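Local coordinates for protein protease (Helicobacter pylori, PDB 5EUF) that probably cleaves the cytoplasmic domain of human junctional adhesion molecule A as a zinc-dependent M16-family protease, compromising the gastric epithelial barrier, at residues Y387-Q390 and F391-K395; A271-L275 and L276-K280; Y160-P164 and I165-D169. All blocks are in the same frame, centred on the assembly; numbering follows the deposited sequence.

Overall arrangement
The three local contacts lie in series along one chain. Interactions 1 and 2 are neighbours: their centres are 16 Å apart, and A271 CB lies 3.7 Å from both F391 CE2 and L394 CD1. Interaction 3 stands apart, its centre 36 Å from that of interaction 1 and 28 Å from that of interaction 2. It is the one beside the metal centre: the side chain of I165 comes within about 4 Å of those of H53 and E133, zinc ligands seen in the structure. Interactions 1 and 2 lie away from that site, but another bound zinc ion is about 6 Å from the Y387 side chain and 8 Å from that of E278.

Interaction 1 (Y387-Q390 and F391-K395); sequences YQQQ and FLDLK
One turn apart on the short helix 387-392, Y387 and F391 run side by side and face the same way. Both side chains place CG anti to the backbone N (chi1 -172° in Y387, and similar in F391), which carries them off the same flank of the helix. Their rings are nearly parallel, planes 27° apart, but with centroids 6.0 Å apart they are offset so strongly that little of one ring lies over the other; the touch is between Y387 OH and F391 CD2 at 3.9 Å. The OH itself is hydrogen-bonded to D270. L394 reaches back over one face of the F391 ring, with CD1 4.1 Å above the plane and offset toward the rim. This flank closes on helices 344-361 and 266-276: F391 packs against I350, Q354, V267 and A271. Backbone bonds F391 N to Y387 O (2.9 Å) and L392 N to Q388 O (3.0 Å) hold the turn, whereas D393 N makes weak bonds to Q389 O and Q390 O where the chain passes from the helix into the following loop. On the exposed flank Q389, bent at chi2, donates from NE2 to OD2 of D393 at 2.9 Å. The amide and carboxylate planes are 61° apart, and the donor meets OD2 on its syn side, somewhat out of the carboxylate plane.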
ATOM      1  N   TYR B 387      -3.908  35.199  -0.864  1.00 34.45           N
ATOM      2  CA  TYR B 387      -4.341  34.493   0.342  1.00 28.26           C
ATOM      3  C   TYR B 387      -5.018  35.416   1.354  1.00 31.17           C
ATOM      4  O   TYR B 387      -6.169  35.190   1.734  1.00 24.00           O
ATOM      5  CB  TYR B 387      -3.149  33.789   0.995  1.00 23.37           C
ATOM      6  CG  TYR B 387      -3.512  32.874   2.145  1.00 22.30           C
ATOM      7  CD1 TYR B 387      -3.510  33.336   3.454  1.00 22.45           C
ATOM      8  CD2 TYR B 387      -3.847  31.544   1.921  1.00 28.89           C
ATOM      9  CE1 TYR B 387      -3.837  32.501   4.509  1.00 25.30           C
ATOM     10  CE2 TYR B 387      -4.175  30.701   2.969  1.00 24.13           C
ATOM     11  CZ  TYR B 387      -4.168  31.185   4.261  1.00 33.09           C
ATOM     12  OH  TYR B 387      -4.494  30.350   5.310  1.00 27.97           O
ATOM     13  N   GLN B 388      -4.298  36.452   1.776  1.00 34.24           N
ATOM     14  CA  GLN B 388      -4.776  37.369   2.809  1.00 31.51           C
ATOM     15  C   GLN B 388      -6.151  37.952   2.508  1.00 37.37           C
ATOM     16  O   GLN B 388      -7.019  37.987   3.380  1.00 39.46           O
ATOM     17  CB  GLN B 388      -3.775  38.505   3.007  1.00 36.90           C
ATOM     18  CG  GLN B 388      -2.565  38.109   3.823  1.00 46.75           C
ATOM     19  CD  GLN B 388      -2.950  37.565   5.182  1.00 60.60           C
ATOM     20  OE1 GLN B 388      -2.645  36.420   5.512  1.00 73.54           O
ATOM     21  NE2 GLN B 388      -3.628  38.385   5.978  1.00 64.12           N
ATOM     22  N   GLN B 389      -6.349  38.406   1.275  1.00 37.33           N
ATOM     23  CA  GLN B 389      -7.625  39.000   0.896  1.00 44.94           C
ATOM     24  C   GLN B 389      -8.738  37.957   0.922  1.00 47.40           C
ATOM     25  O   GLN B 389      -9.861  38.249   1.328  1.00 50.29           O
ATOM     26  CB  GLN B 389      -7.535  39.645  -0.489  1.00 57.47           C
ATOM     27  CG  GLN B 389      -8.748  40.490  -0.851  1.00 77.39           C
ATOM     28  CD  GLN B 389      -8.982  41.629   0.130  1.00 86.61           C
ATOM     29  OE1 GLN B 389      -8.035  42.213   0.658  1.00 91.46           O
ATOM     30  NE2 GLN B 389     -10.250  41.944   0.382  1.00 78.23           N
ATOM     31  N   GLN B 390      -8.420  36.739   0.498  1.00 43.46           N
ATOM     32  CA  GLN B 390      -9.402  35.665   0.482  1.00 33.63           C
ATOM     33  C   GLN B 390      -9.794  35.273   1.900  1.00 36.46           C
ATOM     34  O   GLN B 390     -10.949  34.934   2.169  1.00 27.24           O
ATOM     35  CB  GLN B 390      -8.863  34.449  -0.276  1.00 24.09           C
ATOM     36  CG  GLN B 390      -8.878  34.601  -1.789  1.00 37.59           C
ATOM     37  CD  GLN B 390      -8.515  33.317  -2.514  1.00 59.39           C
ATOM     38  OE1 GLN B 390      -8.639  32.221  -1.965  1.00 65.23           O
ATOM     39  NE2 GLN B 390      -8.065  33.449  -3.756  1.00 65.86           N
ATOM     40  N   PHE B 391      -8.825  35.334   2.805  1.00 31.99           N
ATOM     41  CA  PHE B 391      -9.048  34.944   4.191  1.00 31.14           C
ATOM     42  C   PHE B 391      -9.928  35.960   4.906  1.00 32.30           C
ATOM     43  O   PHE B 391     -10.824  35.592   5.666  1.00 29.82           O
ATOM     44  CB  PHE B 391      -7.713  34.793   4.922  1.00 27.32           C
ATOM     45  CG  PHE B 391      -7.807  34.030   6.213  1.00 28.57           C
ATOM     46  CD1 PHE B 391      -8.164  34.668   7.388  1.00 23.12           C
ATOM     47  CD2 PHE B 391      -7.524  32.673   6.252  1.00 27.61           C
ATOM     48  CE1 PHE B 391      -8.246  33.966   8.576  1.00 32.73           C
ATOM     49  CE2 PHE B 391      -7.603  31.966   7.437  1.00 22.20           C
ATOM     50  CZ  PHE B 391      -7.966  32.612   8.599  1.00 24.20           C
ATOM     51  N   LEU B 392      -9.671  37.238   4.654  1.00 31.82           N
ATOM     52  CA  LEU B 392     -10.386  38.310   5.336  1.00 38.40           C
ATOM     53  C   LEU B 392     -11.770  38.552   4.737  1.00 37.70           C
ATOM     54  O   LEU B 392     -12.580  39.278   5.309  1.00 47.50           O
ATOM     55  CB  LEU B 392      -9.564  39.598   5.299  1.00 49.52           C
ATOM     56  CG  LEU B 392      -8.175  39.485   5.932  1.00 54.32           C
ATOM     57  CD1 LEU B 392      -7.431  40.809   5.856  1.00 51.93           C
ATOM     58  CD2 LEU B 392      -8.275  38.997   7.372  1.00 55.70           C
ATOM     59  N   ASP B 393     -12.033  37.944   3.585  1.00 39.95           N
ATOM     60  CA  ASP B 393     -13.342  38.052   2.950  1.00 32.50           C
ATOM     61  C   ASP B 393     -14.191  36.822   3.242  1.00 40.89           C
ATOM     62  O   ASP B 393     -15.301  36.689   2.728  1.00 65.14           O
ATOM     63  CB  ASP B 393     -13.203  38.244   1.439  1.00 27.81           C
ATOM     64  CG  ASP B 393     -12.609  39.586   1.072  1.00 49.95           C
ATOM     65  OD1 ASP B 393     -12.739  40.535   1.874  1.00 69.93           O
ATOM     66  OD2 ASP B 393     -12.013  39.693  -0.019  1.00 61.21           O
ATOM     67  N   LEU B 394     -13.662  35.918   4.060  1.00 30.86           N
ATOM     68  CA  LEU B 394     -14.403  34.725   4.445  1.00 36.24           C
ATOM     69  C   LEU B 394     -15.607  35.094   5.299  1.00 35.79           C
ATOM     70  O   LEU B 394     -15.487  35.838   6.268  1.00 32.24           O
ATOM     71  CB  LEU B 394     -13.507  33.743   5.206  1.00 36.05           C
ATOM     72  CG  LEU B 394     -12.500  32.911   4.408  1.00 28.69           C
ATOM     73  CD1 LEU B 394     -11.524  32.221   5.343  1.00 21.67           C
ATOM     74  CD2 LEU B 394     -13.216  31.888   3.546  1.00 24.63           C
ATOM     75  N   LYS B 395     -16.772  34.582   4.924  1.00 39.49           N
ATOM     76  CA  LYS B 395     -17.950  34.710   5.763  1.00 42.93           C
ATOM     77  C   LYS B 395     -18.115  33.418   6.552  1.00 41.17           C
ATOM     78  O   LYS B 395     -17.530  32.397   6.195  1.00 43.24           O
ATOM     79  CB  LYS B 395     -19.200  35.006   4.928  1.00 49.33           C
ATOM     80  CG  LYS B 395     -19.189  36.362   4.228  1.00 47.88           C
ATOM     81  CD  LYS B 395     -18.721  36.249   2.787  1.00 58.20           C
ATOM     82  CE  LYS B 395     -19.662  35.378   1.968  1.00 74.28           C
ATOM     83  NZ  LYS B 395     -19.208  35.234   0.556  1.00 84.27           N
TER

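Interaction 2 (A271-L275 and L276-K280); sequences ALSKL and LGEGK
The last turn of helix 266-276 closes with L276 N donating to L272 O at 2.8 Å and G277 N donating to S273 O at 3.1 Å, after which G277 (phi -142°) departs from helical geometry and E278 continues in an extended conformation. That change of direction aims the E278 side chain back at the helix it has just left. Its CB and CG both lie 3.4 Å from S273 O, and the chain, extended beyond CG, delivers the carboxylate to two successive helix residues. S273 OG donates to OE2 at 2.6 Å, approaching from above the carboxylate plane, 58° out of it. On the other oxygen, K274 NZ forms a salt bridge with OE1 at 3.0 Å, nearly along the C-O axis. K274 gets there by folding rather than stretching: its chain bends at chi2 (64°) and again at chi4, so that CD and CE pass close to OE1 along with NZ, and the two side chains cross at a slant. Each carboxylate oxygen therefore has its own donor, and the lysine would be expected to offset the negative charge close to the helix C-terminus. S273 OG also bonds S300 OG, and G277 pairs through its backbone with S300, which ties the turn to strand 295-302. L276 meanwhile packs on L334 and L337 of helix 323-338 and on F313. This is a helix C-terminus in the M16 inactive domain that ends at a glycine with negative phi, and so lacks the left-handed residue of a Schellman motif.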
ATOM      1  N   ALA B 271      -8.888  28.314   7.912  1.00 18.30           N
ATOM      2  CA  ALA B 271      -9.665  29.083   8.876  1.00 28.75           C
ATOM      3  C   ALA B 271     -10.432  28.173   9.834  1.00 30.99           C
ATOM      4  O   ALA B 271     -10.585  28.494  11.012  1.00 26.68           O
ATOM      5  CB  ALA B 271     -10.623  30.020   8.157  1.00 20.26           C
ATOM      6  N   LEU B 272     -10.914  27.043   9.324  1.00 31.99           N
ATOM      7  CA  LEU B 272     -11.631  26.082  10.159  1.00 30.42           C
ATOM      8  C   LEU B 272     -10.713  25.481  11.221  1.00 32.28           C
ATOM      9  O   LEU B 272     -11.124  25.278  12.363  1.00 27.76           O
ATOM     10  CB  LEU B 272     -12.245  24.971   9.303  1.00 27.32           C
ATOM     11  CG  LEU B 272     -13.638  25.240   8.727  1.00 27.44           C
ATOM     12  CD1 LEU B 272     -14.090  24.105   7.818  1.00 18.78           C
ATOM     13  CD2 LEU B 272     -14.641  25.456   9.848  1.00 30.11           C
ATOM     14  N   SER B 273      -9.469  25.205  10.840  1.00 26.55           N
ATOM     15  CA  SER B 273      -8.494  24.644  11.767  1.00 23.14           C
ATOM     16  C   SER B 273      -8.110  25.664  12.832  1.00 24.10           C
ATOM     17  O   SER B 273      -7.930  25.318  14.001  1.00 29.71           O
ATOM     18  CB  SER B 273      -7.249  24.170  11.018  1.00 31.01           C
ATOM     19  OG  SER B 273      -6.317  23.582  11.907  1.00 43.70           O
ATOM     20  N   LYS B 274      -7.985  26.921  12.418  1.00 23.70           N
ATOM     21  CA  LYS B 274      -7.723  28.019  13.344  1.00 25.98           C
ATOM     22  C   LYS B 274      -8.817  28.104  14.404  1.00 25.05           C
ATOM     23  O   LYS B 274      -8.551  28.409  15.566  1.00 38.47           O
ATOM     24  CB  LYS B 274      -7.621  29.349  12.589  1.00 38.60           C
ATOM     25  CG  LYS B 274      -6.200  29.854  12.365  1.00 45.48           C
ATOM     26  CD  LYS B 274      -5.400  28.926  11.466  1.00 58.36           C
ATOM     27  CE  LYS B 274      -3.958  29.395  11.335  1.00 50.20           C
ATOM     28  NZ  LYS B 274      -3.277  29.458  12.660  1.00 44.62           N
ATOM     29  N   LEU B 275     -10.049  27.824  13.990  1.00 20.99           N
ATOM     30  CA  LEU B 275     -11.200  27.887  14.883  1.00 25.39           C
ATOM     31  C   LEU B 275     -11.349  26.640  15.756  1.00 33.13           C
ATOM     32  O   LEU B 275     -11.605  26.739  16.957  1.00 27.93           O
ATOM     33  CB  LEU B 275     -12.479  28.091  14.070  1.00 26.49           C
ATOM     34  CG  LEU B 275     -13.788  27.869  14.827  1.00 36.58           C
ATOM     35  CD1 LEU B 275     -14.145  29.094  15.660  1.00 42.74           C
ATOM     36  CD2 LEU B 275     -14.916  27.490  13.874  1.00 23.30           C
ATOM     37  N   LEU B 276     -11.189  25.469  15.146  1.00 27.34           N
ATOM     38  CA  LEU B 276     -11.490  24.208  15.816  1.00 29.82           C
ATOM     39  C   LEU B 276     -10.401  23.735  16.776  1.00 35.28           C
ATOM     40  O   LEU B 276     -10.679  23.455  17.943  1.00 35.35           O
ATOM     41  CB  LEU B 276     -11.757  23.116  14.778  1.00 19.95           C
ATOM     42  CG  LEU B 276     -13.058  23.244  13.989  1.00 22.54           C
ATOM     43  CD1 LEU B 276     -13.129  22.180  12.907  1.00 27.59           C
ATOM     44  CD2 LEU B 276     -14.257  23.142  14.917  1.00 21.33           C
ATOM     45  N   GLY B 277      -9.166  23.635  16.289  1.00 24.85           N
ATOM     46  CA  GLY B 277      -8.107  23.035  17.080  1.00 27.80           C
ATOM     47  C   GLY B 277      -6.731  23.665  16.972  1.00 30.53           C
ATOM     48  O   GLY B 277      -5.724  22.959  16.938  1.00 37.10           O
ATOM     49  N   GLU B 278      -6.682  24.993  16.921  1.00 30.90           N
ATOM     50  CA  GLU B 278      -5.411  25.710  16.955  1.00 32.59           C
ATOM     51  C   GLU B 278      -5.514  26.941  17.850  1.00 41.10           C
ATOM     52  O   GLU B 278      -6.492  27.688  17.789  1.00 44.37           O
ATOM     53  CB  GLU B 278      -4.968  26.112  15.546  1.00 25.79           C
ATOM     54  CG  GLU B 278      -4.565  24.942  14.661  1.00 35.64           C
ATOM     55  CD  GLU B 278      -4.077  25.380  13.295  1.00 42.33           C
ATOM     56  OE1 GLU B 278      -3.798  26.586  13.121  1.00 31.97           O
ATOM     57  OE2 GLU B 278      -3.974  24.518  12.396  1.00 57.39           O
ATOM     58  N   GLY B 279      -4.501  27.143  18.686  1.00 34.94           N
ATOM     59  CA  GLY B 279      -4.505  28.244  19.632  1.00 46.13           C
ATOM     60  C   GLY B 279      -5.131  27.849  20.954  1.00 50.96           C
ATOM     61  O   GLY B 279      -5.702  26.765  21.082  1.00 56.72           O
ATOM     62  N   LYS B 280      -5.027  28.731  21.942  1.00 53.61           N
ATOM     63  CA  LYS B 280      -5.562  28.452  23.270  1.00 54.98           C
ATOM     64  C   LYS B 280      -7.023  28.873  23.377  1.00 58.81           C
ATOM     65  O   LYS B 280      -7.613  28.834  24.458  1.00 61.74           O
ATOM     66  CB  LYS B 280      -4.726  29.159  24.338  1.00 53.33           C
ATOM     67  CG  LYS B 280      -3.256  28.773  24.310  1.00 70.00           C
ATOM     68  CD  LYS B 280      -3.082  27.265  24.434  1.00 83.75           C
ATOM     69  CE  LYS B 280      -1.632  26.851  24.238  1.00 82.86           C
ATOM     70  NZ  LYS B 280      -1.440  25.384  24.414  1.00 80.13           N
TER

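Interaction 3 (Y160-P164 and I165-D169); sequences YHWTP and IGFMD
W162 and F167 meet where F167 CE2 lies 3.7 Å from W162 CB, an oblique approach. The side chains cross at about a right angle, and the ring of F167 is oblique to the five-membered ring of the indole, planes 55° apart with centroids 6.0 Å from each other. W162 holds CG between its backbone N and carbonyl carbon (chi1 62°), the crowded position, and CB is its atom nearest the phenyl. H161 adds a further neighbour: its CD2 lies near the plane of the F167 ring, at the edge, 4.2 Å from CZ. These aromatic groups are brought together by a type I beta turn from T163 to G166, in which G166 N donates to T163 O at 3.0 Å. Its last residue, G166, has phi 79°, a positive value that glycine adopts readily, and the chain then runs into helix 168-172 with F167 as the N-cap residue. Within the turn T163 and I165 lie side by side and point the same way, with T163 OG1 against the I165 methyl CG2 at 3.2 Å. I165 sits beside the metal centre, its side chain about 4 Å from those of H53 and E133 and about 6 Å from the zinc ion. In the next shell E44 bonds W162 NE1 and F148 packs edge-to-face with the F167 ring, while S49 OG bonds the backbone N of F167. At the dimer interface Y157 of the second subunit stacks on F167, and H161 bonds Y155 O through ND1 and V156 O of the second subunit through NE2.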
ATOM      1  N   TYR B 160       0.569   8.559  -0.207  1.00 20.12           N
ATOM      2  CA  TYR B 160       0.249   9.095   1.113  1.00 22.52           C
ATOM      3  C   TYR B 160      -0.200   7.974   2.047  1.00 28.08           C
ATOM      4  O   TYR B 160      -0.568   8.218   3.196  1.00 37.80           O
ATOM      5  CB  TYR B 160      -0.834  10.173   1.025  1.00 18.41           C
ATOM      6  CG  TYR B 160      -0.384  11.459   0.367  1.00 21.88           C
ATOM      7  CD1 TYR B 160       0.962  11.715   0.139  1.00 21.07           C
ATOM      8  CD2 TYR B 160      -1.309  12.421  -0.021  1.00 25.56           C
ATOM      9  CE1 TYR B 160       1.374  12.893  -0.464  1.00 12.02           C
ATOM     10  CE2 TYR B 160      -0.908  13.600  -0.621  1.00 15.29           C
ATOM     11  CZ  TYR B 160       0.433  13.830  -0.840  1.00 21.80           C
ATOM     12  OH  TYR B 160       0.834  15.003  -1.436  1.00 22.77           O
ATOM     13  N   HIS B 161      -0.171   6.746   1.535  1.00 23.89           N
ATOM     14  CA  HIS B 161      -0.437   5.546   2.320  1.00 22.82           C
ATOM     15  C   HIS B 161       0.549   5.419   3.479  1.00 17.69           C
ATOM     16  O   HIS B 161       0.258   4.785   4.492  1.00 13.99           O
ATOM     17  CB  HIS B 161      -0.362   4.309   1.420  1.00 22.12           C
ATOM     18  CG  HIS B 161      -0.702   3.026   2.113  1.00 31.40           C
ATOM     19  ND1 HIS B 161      -1.968   2.744   2.580  1.00 34.40           N
ATOM     20  CD2 HIS B 161       0.055   1.941   2.399  1.00 25.93           C
ATOM     21  CE1 HIS B 161      -1.974   1.544   3.132  1.00 35.96           C
ATOM     22  NE2 HIS B 161      -0.759   1.035   3.036  1.00 21.95           N
ATOM     23  N   TRP B 162       1.719   6.028   3.318  1.00 29.10           N
ATOM     24  CA  TRP B 162       2.735   6.033   4.362  1.00 26.02           C
ATOM     25  C   TRP B 162       3.328   7.428   4.560  1.00 28.09           C
ATOM     26  O   TRP B 162       3.386   8.235   3.629  1.00 29.91           O
ATOM     27  CB  TRP B 162       3.845   5.030   4.036  1.00 22.87           C
ATOM     28  CG  TRP B 162       4.590   5.334   2.764  1.00 24.62           C
ATOM     29  CD1 TRP B 162       5.707   6.107   2.634  1.00 18.02           C
ATOM     30  CD2 TRP B 162       4.269   4.869   1.447  1.00 25.85           C
ATOM     31  NE1 TRP B 162       6.101   6.155   1.320  1.00 14.68           N
ATOM     32  CE2 TRP B 162       5.235   5.404   0.569  1.00 24.01           C
ATOM     33  CE3 TRP B 162       3.259   4.056   0.923  1.00 14.53           C
ATOM     34  CZ2 TRP B 162       5.222   5.149  -0.801  1.00 28.33           C
ATOM     35  CZ3 TRP B 162       3.248   3.804  -0.436  1.00 20.94           C
ATOM     36  CH2 TRP B 162       4.224   4.349  -1.283  1.00 32.15           C
ATOM     37  N   THR B 163       3.761   7.701   5.787  1.00 23.36           N
ATOM     38  CA  THR B 163       4.435   8.949   6.120  1.00 15.36           C
ATOM     39  C   THR B 163       5.906   8.847   5.700  1.00 23.71           C
ATOM     40  O   THR B 163       6.409   7.742   5.492  1.00 19.96           O
ATOM     41  CB  THR B 163       4.313   9.251   7.625  1.00 22.41           C
ATOM     42  OG1 THR B 163       5.172   8.376   8.365  1.00 27.94           O
ATOM     43  CG2 THR B 163       2.872   9.065   8.082  1.00 13.47           C
ATOM     44  N   PRO B 164       6.600   9.993   5.553  1.00 13.90           N
ATOM     45  CA  PRO B 164       7.975   9.988   5.029  1.00 18.80           C
ATOM     46  C   PRO B 164       8.996   9.109   5.775  1.00 18.62           C
ATOM     47  O   PRO B 164      10.096   8.920   5.256  1.00 14.57           O
ATOM     48  CB  PRO B 164       8.389  11.468   5.122  1.00 13.29           C
ATOM     49  CG  PRO B 164       7.332  12.141   5.941  1.00 46.50           C
ATOM     50  CD  PRO B 164       6.089  11.366   5.693  1.00 12.84           C
ATOM     51  N   ILE B 165       8.655   8.579   6.946  1.00 14.60           N
ATOM     52  CA  ILE B 165       9.576   7.700   7.665  1.00 17.01           C
ATOM     53  C   ILE B 165       9.678   6.340   6.969  1.00 29.78           C
ATOM     54  O   ILE B 165      10.715   5.677   7.031  1.00 46.74           O
ATOM     55  CB  ILE B 165       9.150   7.505   9.145  1.00 30.43           C
ATOM     56  CG1 ILE B 165      10.215   6.724   9.921  1.00 29.17           C
ATOM     57  CG2 ILE B 165       7.803   6.804   9.245  1.00 30.22           C
ATOM     58  CD1 ILE B 165      11.569   7.400   9.971  1.00 25.39           C
ATOM     59  N   GLY B 166       8.606   5.935   6.293  1.00 15.42           N
ATOM     60  CA  GLY B 166       8.586   4.675   5.573  1.00 20.79           C
ATOM     61  C   GLY B 166       8.369   3.463   6.458  1.00 31.64           C
ATOM     62  O   GLY B 166       8.273   3.578   7.679  1.00 52.24           O
ATOM     63  N   PHE B 167       8.289   2.292   5.836  1.00 21.44           N
ATOM     64  CA  PHE B 167       8.133   1.039   6.566  1.00 27.84           C
ATOM     65  C   PHE B 167       9.489   0.497   7.002  1.00 35.18           C
ATOM     66  O   PHE B 167      10.486   0.675   6.302  1.00 44.37           O
ATOM     67  CB  PHE B 167       7.395   0.010   5.708  1.00 20.34           C
ATOM     68  CG  PHE B 167       5.968   0.372   5.436  1.00 17.42           C
ATOM     69  CD1 PHE B 167       4.981   0.080   6.362  1.00 24.61           C
ATOM     70  CD2 PHE B 167       5.612   1.015   4.263  1.00 19.85           C
ATOM     71  CE1 PHE B 167       3.661   0.417   6.121  1.00 27.53           C
ATOM     72  CE2 PHE B 167       4.295   1.355   4.015  1.00 19.29           C
ATOM     73  CZ  PHE B 167       3.317   1.054   4.945  1.00 27.13           C
HETATM   74  N   MSE B 168       9.523  -0.162   8.158  1.00 19.84           N
HETATM   75  CA  MSE B 168      10.782  -0.649   8.711  1.00 26.14           C
HETATM   76  C   MSE B 168      11.491  -1.607   7.758  1.00 36.19           C
HETATM   77  O   MSE B 168      12.694  -1.481   7.530  1.00 36.29           O
HETATM   78  CB  MSE B 168      10.556  -1.334  10.061  1.00 21.99           C
HETATM   79  CG  MSE B 168      11.820  -1.954  10.646  1.00 23.42           C
HETATM   80 SE   MSE B 168      13.149  -0.635  11.211  0.62 41.65          SE
HETATM   81  CE  MSE B 168      12.470  -0.303  13.009  1.00 34.11           C
ATOM     82  N   ASP B 169      10.747  -2.555   7.195  1.00 37.86           N
ATOM     83  CA  ASP B 169      11.339  -3.531   6.287  1.00 39.78           C
ATOM     84  C   ASP B 169      11.816  -2.879   4.991  1.00 33.82           C
ATOM     85  O   ASP B 169      12.735  -3.377   4.343  1.00 36.29           O
ATOM     86  CB  ASP B 169      10.351  -4.657   5.977  1.00 44.66           C
ATOM     87  CG  ASP B 169      10.277  -5.688   7.086  1.00 51.44           C
ATOM     88  OD1 ASP B 169      11.240  -5.784   7.875  1.00 38.44           O
ATOM     89  OD2 ASP B 169       9.259  -6.407   7.164  1.00 68.78           O
TER